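Local coordinates for variant surface glycoprotein MITAT 1.1 (Trypanosoma brucei brucei, PDB 5LY9), which forms a coat on the parasite surface, one of a series of antigenically distinct glycoproteins whose successive expression lets the trypanosome evade the host's immune response, at residues A[230-233]-A[234-237]. Sequence-based numbering, arbitrary orientation.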
loop_
_atom_site.group_PDB
_atom_site.type_symbol
_atom_site.label_atom_id
_atom_site.label_comp_id
_atom_site.label_asym_id
_atom_site.label_seq_id
_atom_site.Cartn_x
_atom_site.Cartn_y
_atom_site.Cartn_z
ATOM N N ALA A 230 -5.145 -25.622 15.337
ATOM C CA ALA A 230 -6.387 -25.503 14.670
ATOM C C ALA A 230 -6.192 -25.904 13.217
ATOM O O ALA A 230 -5.125 -25.848 12.709
ATOM C CB ALA A 230 -6.884 -24.054 14.738
ATOM N N ASN A 231 -7.298 -26.253 12.552
ATOM C CA ASN A 231 -7.232 -26.562 11.139
ATOM C C ASN A 231 -7.372 -25.309 10.284
ATOM O O ASN A 231 -8.468 -24.732 10.166
ATOM C CB ASN A 231 -8.284 -27.594 10.834
ATOM C CG ASN A 231 -8.175 -28.124 9.437
ATOM O OD1 ASN A 231 -7.584 -27.496 8.552
ATOM N ND2 ASN A 231 -8.833 -29.275 9.204
ATOM N N MET A 232 -6.248 -24.932 9.680
ATOM C CA MET A 232 -6.117 -23.711 8.885
ATOM C C MET A 232 -6.051 -24.069 7.390
ATOM O O MET A 232 -5.861 -23.188 6.580
ATOM C CB MET A 232 -4.848 -22.940 9.250
ATOM C CG MET A 232 -4.663 -22.713 10.732
ATOM S SD MET A 232 -6.095 -21.994 11.594
ATOM C CE MET A 232 -5.973 -20.372 10.975
ATOM N N GLN A 233 -6.157 -25.355 7.042
ATOM C CA GLN A 233 -5.974 -25.808 5.676
ATOM C C GLN A 233 -7.164 -25.358 4.830
ATOM O O GLN A 233 -6.958 -24.955 3.752
ATOM C CB GLN A 233 -5.722 -27.327 5.624
ATOM C CG GLN A 233 -4.489 -27.715 6.441
ATOM C CD GLN A 233 -4.230 -29.205 6.448
ATOM O OE1 GLN A 233 -5.013 -29.973 5.922
ATOM N NE2 GLN A 233 -3.209 -29.620 7.126
ATOM N N ALA A 234 -8.373 -25.463 5.332
ATOM C CA ALA A 234 -9.609 -25.140 4.591
ATOM C C ALA A 234 -10.153 -23.887 5.260
ATOM O O ALA A 234 -10.940 -23.968 6.213
ATOM C CB ALA A 234 -10.607 -26.293 4.767
ATOM N N MET A 235 -9.651 -22.751 4.870
ATOM C CA MET A 235 -10.100 -21.498 5.508
ATOM C C MET A 235 -11.558 -21.164 5.114
ATOM O O MET A 235 -12.005 -21.485 4.018
ATOM C CB MET A 235 -9.166 -20.392 5.084
ATOM C CG MET A 235 -7.760 -20.510 5.682
ATOM S SD MET A 235 -7.743 -20.368 7.481
ATOM C CE MET A 235 -8.279 -18.663 7.716
ATOM N N GLY A 236 -12.247 -20.432 5.965
ATOM C CA GLY A 236 -13.608 -19.971 5.662
ATOM C C GLY A 236 -14.117 -19.034 6.724
ATOM O O GLY A 236 -13.346 -18.582 7.617
ATOM N N ASN A 237 -15.419 -18.782 6.668
ATOM C CA ASN A 237 -16.010 -17.699 7.469
ATOM C C ASN A 237 -15.782 -17.831 8.945
ATOM O O ASN A 237 -15.527 -16.846 9.647
ATOM C CB ASN A 237 -17.508 -17.485 7.138
ATOM C CG ASN A 237 -17.708 -16.864 5.776
ATOM O OD1 ASN A 237 -16.848 -16.210 5.245
ATOM N ND2 ASN A 237 -18.878 -17.091 5.184
HETATM O O HOH W 1 -10.711 -25.713 8.770
#
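The carboxamide of Asn231 brings OD1 to 3.9 Å from Ala234 N, which stands well off the amide plane and is not hydrogen-bonded to it. OD1 instead accepts from Gln233 N at 3.0 Å, which makes residues 231-233 an Asx turn in the loop between strand 228-229 and helix 239-242, part of the A-type N-terminal domain that this chain represents. The donor sits nearly in line with the C=O bond, at a C=O...N angle of 163°. Asparagine suits the place because it is short enough to lean forward, CG anti to the backbone N (chi1 -172°), and bring OD1 to the N-H two residues on. His172 packs against the side chains of both Asn231 and Gln233, and the terminal amide of Gln233 reaches away to give NE2 to Leu170 O.

The next flat group is the peptide between Met232 and Gln233. Met235 lies to one side of its plane, beyond the oxygen, bringing CG to 3.4 Å and SD to 3.5 Å from Met232 O. Both methionines are bent at chi2 and chi3, and Met232 CE meets Met235 SD at 3.9 Å as the two side chains cross at a slant. Flexible, apolar methionine suits this place against helix 244-254, its bent thioether fitting beside Trp246 for Met232 and Trp250 for Met235. The small methyl of Ala234 sits at the exposed side of the turn, whereas its backbone N is buried by the contact and has no partner in the model. Across the bend, a single water donates to Asn231 O at 2.8 Å and to Ala234 O at 3.1 Å.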